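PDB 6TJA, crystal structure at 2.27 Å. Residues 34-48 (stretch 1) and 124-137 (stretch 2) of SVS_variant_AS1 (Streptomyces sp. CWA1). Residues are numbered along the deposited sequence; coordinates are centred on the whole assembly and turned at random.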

# COMPACT_ATOMS: atom_id res chain seq x y z
N GLU A 34 -24.06 3.49 18.99
CA GLU A 34 -25.19 3.76 18.13
C GLU A 34 -24.85 3.62 16.67
O GLU A 34 -25.61 3.09 15.93
CB GLU A 34 -26.03 5.01 18.47
CG GLU A 34 -25.34 6.31 18.79
CD GLU A 34 -26.07 7.19 19.82
OE1 GLU A 34 -26.87 6.68 20.64
OE2 GLU A 34 -25.83 8.40 19.85
N TRP A 35 -23.69 4.09 16.27
CA TRP A 35 -23.23 3.94 14.85
C TRP A 35 -23.22 2.47 14.45
O TRP A 35 -23.64 2.17 13.31
CB TRP A 35 -21.84 4.54 14.65
CG TRP A 35 -21.25 4.34 13.29
CD1 TRP A 35 -21.33 5.19 12.22
CD2 TRP A 35 -20.44 3.23 12.86
NE1 TRP A 35 -20.62 4.69 11.16
CE2 TRP A 35 -20.06 3.49 11.52
CE3 TRP A 35 -19.94 2.09 13.48
CZ2 TRP A 35 -19.25 2.62 10.80
CZ3 TRP A 35 -19.12 1.24 12.78
CH2 TRP A 35 -18.79 1.50 11.45
N ILE A 36 -22.71 1.61 15.35
CA ILE A 36 -22.55 0.15 15.13
C ILE A 36 -23.92 -0.45 14.81
O ILE A 36 -23.98 -1.20 13.83
CB ILE A 36 -21.88 -0.55 16.34
CG1 ILE A 36 -20.42 -0.14 16.50
CG2 ILE A 36 -22.01 -2.06 16.23
CD1 ILE A 36 -19.78 -0.66 17.77
N ARG A 37 -24.94 -0.13 15.61
CA ARG A 37 -26.34 -0.64 15.46
C ARG A 37 -26.91 -0.20 14.09
O ARG A 37 -27.55 -1.04 13.43
CB ARG A 37 -27.20 -0.20 16.65
CG ARG A 37 -26.68 -0.72 17.98
CD ARG A 37 -27.61 -0.73 19.18
NE ARG A 37 -27.39 -2.03 19.81
CZ ARG A 37 -26.99 -2.26 21.07
NH1 ARG A 37 -26.81 -1.26 21.92
NH2 ARG A 37 -26.81 -3.51 21.46
N ARG A 38 -26.61 1.02 13.64
CA ARG A 38 -27.11 1.57 12.36
C ARG A 38 -26.21 1.19 11.17
O ARG A 38 -26.63 1.44 10.03
CB ARG A 38 -27.20 3.09 12.48
CG ARG A 38 -28.33 3.56 13.39
CD ARG A 38 -28.16 4.99 13.88
NE ARG A 38 -29.27 5.41 14.73
CZ ARG A 38 -29.51 4.99 15.98
NH1 ARG A 38 -28.71 4.13 16.59
NH2 ARG A 38 -30.57 5.45 16.61
N SER A 39 -25.01 0.66 11.39
CA SER A 39 -23.93 0.62 10.36
C SER A 39 -24.31 -0.33 9.22
O SER A 39 -23.82 -0.08 8.07
CB SER A 39 -22.61 0.20 10.94
OG SER A 39 -22.62 -1.17 11.32
N GLY A 40 -25.09 -1.37 9.53
CA GLY A 40 -25.36 -2.50 8.61
C GLY A 40 -24.20 -3.47 8.62
O GLY A 40 -24.24 -4.45 7.89
N MET A 41 -23.17 -3.19 9.41
CA MET A 41 -21.92 -3.99 9.48
C MET A 41 -22.22 -5.36 10.10
O MET A 41 -21.51 -6.33 9.82
CB MET A 41 -20.90 -3.22 10.32
CG MET A 41 -19.54 -3.86 10.41
SD MET A 41 -18.43 -2.70 11.24
CE MET A 41 -18.97 -2.83 12.94
N CYS A 42 -23.25 -5.42 10.94
CA CYS A 42 -23.60 -6.63 11.74
C CYS A 42 -24.90 -7.27 11.19
O CYS A 42 -25.93 -6.54 11.06
CB CYS A 42 -23.71 -6.24 13.21
SG CYS A 42 -22.14 -5.64 13.88
N ALA A 43 -24.82 -8.57 10.89
CA ALA A 43 -25.92 -9.42 10.36
C ALA A 43 -26.94 -9.76 11.46
O ALA A 43 -28.16 -9.73 11.15
CB ALA A 43 -25.33 -10.68 9.75
N SER A 44 -26.49 -10.07 12.69
CA SER A 44 -27.32 -10.53 13.83
C SER A 44 -27.01 -9.74 15.12
O SER A 44 -25.97 -9.05 15.17
CB SER A 44 -27.13 -12.02 14.04
OG SER A 44 -26.07 -12.29 14.94
N GLU A 45 -27.88 -9.84 16.13
CA GLU A 45 -27.69 -9.23 17.48
C GLU A 45 -26.44 -9.82 18.16
O GLU A 45 -25.71 -9.06 18.80
CB GLU A 45 -28.94 -9.44 18.34
CG GLU A 45 -28.87 -8.79 19.72
CD GLU A 45 -28.80 -7.26 19.74
OE1 GLU A 45 -29.11 -6.63 18.70
OE2 GLU A 45 -28.44 -6.70 20.79
N GLU A 46 -26.18 -11.12 18.02
CA GLU A 46 -24.98 -11.78 18.60
C GLU A 46 -23.70 -11.09 18.09
O GLU A 46 -22.75 -10.95 18.89
CB GLU A 46 -24.98 -13.28 18.30
CG GLU A 46 -23.79 -14.01 18.92
CD GLU A 46 -23.75 -15.50 18.66
OE1 GLU A 46 -24.08 -16.29 19.59
OE2 GLU A 46 -23.37 -15.89 17.53
N GLU A 47 -23.66 -10.67 16.81
CA GLU A 47 -22.49 -9.99 16.17
C GLU A 47 -22.34 -8.56 16.72
O GLU A 47 -21.23 -8.23 17.14
CB GLU A 47 -22.64 -9.94 14.65
CG GLU A 47 -22.55 -11.29 13.98
CD GLU A 47 -22.42 -11.22 12.47
OE1 GLU A 47 -22.65 -12.26 11.82
OE2 GLU A 47 -22.09 -10.12 11.95
N ARG A 48 -23.41 -7.76 16.70
CA ARG A 48 -23.47 -6.41 17.33
C ARG A 48 -22.86 -6.46 18.74
O ARG A 48 -22.00 -5.64 19.05
CB ARG A 48 -24.91 -5.90 17.39
CG ARG A 48 -25.36 -5.16 16.13
CD ARG A 48 -26.76 -4.59 16.27
NE ARG A 48 -27.73 -5.66 16.12
CZ ARG A 48 -28.09 -6.21 14.95
NH1 ARG A 48 -27.57 -5.77 13.82
NH2 ARG A 48 -28.98 -7.19 14.93
N ASP A 124 -21.55 -6.53 -0.08
CA ASP A 124 -20.68 -6.57 1.06
C ASP A 124 -21.08 -5.62 2.15
O ASP A 124 -21.03 -4.44 1.97
CB ASP A 124 -19.38 -6.17 0.53
CG ASP A 124 -18.34 -6.68 1.29
OD1 ASP A 124 -18.48 -6.74 2.51
OD2 ASP A 124 -17.37 -7.18 0.75
N ARG A 125 -21.39 -6.13 3.32
CA ARG A 125 -21.94 -5.24 4.38
C ARG A 125 -20.80 -4.47 5.08
O ARG A 125 -21.09 -3.44 5.74
CB ARG A 125 -22.78 -6.06 5.35
CG ARG A 125 -22.01 -7.15 6.09
CD ARG A 125 -22.91 -7.82 7.11
NE ARG A 125 -22.17 -8.63 8.08
CZ ARG A 125 -21.68 -9.85 7.84
NH1 ARG A 125 -21.82 -10.41 6.65
NH2 ARG A 125 -21.04 -10.49 8.80
N PHE A 126 -19.55 -4.93 4.95
CA PHE A 126 -18.38 -4.23 5.53
C PHE A 126 -18.11 -2.95 4.73
O PHE A 126 -17.57 -2.01 5.33
CB PHE A 126 -17.18 -5.16 5.64
CG PHE A 126 -17.32 -6.07 6.82
CD1 PHE A 126 -17.12 -5.59 8.11
CD2 PHE A 126 -17.69 -7.40 6.66
CE1 PHE A 126 -17.33 -6.41 9.22
CE2 PHE A 126 -17.88 -8.23 7.76
CZ PHE A 126 -17.71 -7.73 9.04
N VAL A 127 -18.49 -2.88 3.45
CA VAL A 127 -18.00 -1.80 2.55
C VAL A 127 -18.69 -0.48 2.88
O VAL A 127 -17.97 0.50 3.09
CB VAL A 127 -18.06 -2.18 1.06
CG1 VAL A 127 -18.14 -0.97 0.14
CG2 VAL A 127 -16.88 -3.07 0.70
N PRO A 128 -20.03 -0.37 2.95
CA PRO A 128 -20.67 0.92 3.25
C PRO A 128 -20.21 1.51 4.60
O PRO A 128 -19.92 2.69 4.65
CB PRO A 128 -22.19 0.61 3.27
CG PRO A 128 -22.31 -0.67 2.45
CD PRO A 128 -21.02 -1.43 2.72
N ALA A 129 -20.07 0.67 5.62
CA ALA A 129 -19.49 1.05 6.94
C ALA A 129 -18.10 1.71 6.77
O ALA A 129 -17.89 2.81 7.35
CB ALA A 129 -19.45 -0.17 7.83
N LEU A 130 -17.19 1.06 6.02
CA LEU A 130 -15.83 1.60 5.78
C LEU A 130 -15.95 2.93 5.06
O LEU A 130 -15.15 3.83 5.35
CB LEU A 130 -14.98 0.62 4.95
CG LEU A 130 -13.53 1.06 4.73
CD1 LEU A 130 -12.82 1.25 6.07
CD2 LEU A 130 -12.75 0.09 3.87
N GLN A 131 -16.90 3.05 4.13
CA GLN A 131 -17.02 4.28 3.29
C GLN A 131 -17.49 5.45 4.15
O GLN A 131 -17.11 6.61 3.83
CB GLN A 131 -17.94 4.02 2.10
CG GLN A 131 -17.26 3.21 1.00
CD GLN A 131 -18.11 3.13 -0.23
OE1 GLN A 131 -19.26 2.73 -0.15
NE2 GLN A 131 -17.55 3.48 -1.38
N ASP A 132 -18.31 5.18 5.17
CA ASP A 132 -18.81 6.19 6.14
C ASP A 132 -17.62 6.68 6.97
O ASP A 132 -17.42 7.90 7.08
CB ASP A 132 -19.87 5.59 7.06
CG ASP A 132 -20.46 6.64 7.99
OD1 ASP A 132 -21.16 7.56 7.50
OD2 ASP A 132 -20.16 6.58 9.18
N ILE A 133 -16.83 5.74 7.50
CA ILE A 133 -15.57 6.07 8.21
C ILE A 133 -14.73 6.93 7.28
O ILE A 133 -14.33 8.00 7.71
CB ILE A 133 -14.80 4.82 8.67
CG1 ILE A 133 -15.56 4.07 9.76
CG2 ILE A 133 -13.40 5.22 9.10
CD1 ILE A 133 -15.17 2.60 9.88
N ALA A 134 -14.51 6.50 6.04
CA ALA A 134 -13.66 7.24 5.07
C ALA A 134 -14.20 8.66 4.88
O ALA A 134 -13.38 9.58 4.79
CB ALA A 134 -13.58 6.52 3.76
N ARG A 135 -15.52 8.83 4.78
CA ARG A 135 -16.18 10.14 4.54
C ARG A 135 -15.85 11.04 5.74
O ARG A 135 -15.41 12.21 5.54
CB ARG A 135 -17.69 9.95 4.33
CG ARG A 135 -18.44 11.26 4.12
CD ARG A 135 -19.95 11.15 4.29
NE ARG A 135 -20.34 10.40 5.48
CZ ARG A 135 -20.23 10.83 6.75
NH1 ARG A 135 -19.73 12.02 7.05
NH2 ARG A 135 -20.64 10.03 7.73
N ARG A 136 -15.97 10.49 6.95
CA ARG A 136 -15.56 11.21 8.18
C ARG A 136 -14.10 11.67 8.05
O ARG A 136 -13.84 12.85 8.31
CB ARG A 136 -15.80 10.31 9.40
CG ARG A 136 -17.28 10.10 9.70
CD ARG A 136 -17.55 8.99 10.69
NE ARG A 136 -18.99 8.72 10.82
CZ ARG A 136 -19.77 9.15 11.81
NH1 ARG A 136 -19.30 9.89 12.80
NH2 ARG A 136 -21.04 8.83 11.80
N PHE A 137 -13.18 10.79 7.67
CA PHE A 137 -11.73 11.09 7.64
C PHE A 137 -11.50 12.23 6.66
O PHE A 137 -10.68 13.08 6.96
CB PHE A 137 -10.90 9.87 7.25
CG PHE A 137 -10.73 8.84 8.32
CD1 PHE A 137 -11.36 8.95 9.55
CD2 PHE A 137 -9.95 7.72 8.09
CE1 PHE A 137 -11.18 7.99 10.53
CE2 PHE A 137 -9.75 6.77 9.08
CZ PHE A 137 -10.36 6.91 10.30

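A recurring principle of helical proteins is that a few large side chains can span the gap between helices whose axes are well separated. The contact between residues 34-48 and 124-137 of SVS_variant_AS1 is a compact example. Helix 34-38 and helix 126-137 run roughly antiparallel, at 141°, and their axes come no closer than 11.6 Å. Further along the first stretch the chains draw nearer: the CA atoms of Ser 39 and Ala 129 lie 5.6 Å apart and those of Met 41 and Arg 125 only 5.3 Å. Three residues, Trp 35, Arg 125 and Met 41, cover most of the surface.

Trp 35 bridges the wide end. With its chi1 in the t well, its side chain enters a hole formed by Ala 129, Asp 132, Ile 133 and Arg 136, positions that recur along one side of a helix. The indole has one polar atom, and it is satisfied: NE1 donates to OD2 of Asp 132 at 2.8 Å, with the carboxylate oxygen near the ring plane, where the N-H points. The far side of the ring is hydrocarbon and meets hydrocarbon, CH2 of Trp 35 lying 4.0 Å from CB of Ala 129 and 4.1 Å from CD1 of Ile 133. The ring also comes close to the helix backbone, CZ2 of Trp 35 lying 3.7 Å from O of Ala 129, near the ring plane. Asp 132 is itself held by salt bridges within its helix; NE of Arg 136 donates to the same OD2 at 2.9 Å, so one oxygen serves both the indole and the guanidinium.

Arg 125, just ahead of the second helix, reaches back to the loop. Its NE donates to O of Met 41 at 3.0 Å, near the guanidinium plane, giving a loop carbonyl a charged partner. Its NH2 forms a salt bridge with OE2 of Glu 47 at 3.3 Å, although the hydrogen bond within it is weak. That same OE2 weakly accepts from N of Ala 43, also at 3.3 Å, so the carboxylate ties the loop as well as the arginine, while CB of Ala 43 lies over one face of the guanidinium.

Met 41 supplies the apolar counterpart. Its CG approaches CE1 of Phe 126 at 3.6 Å, and its CB lies 4.2 Å from CB of Ala 129. Ala 129 thus touches both Met 41 and Trp 35, linking the two apolar patches. Polar groups find defined partners, and hydrocarbon fills the space between them.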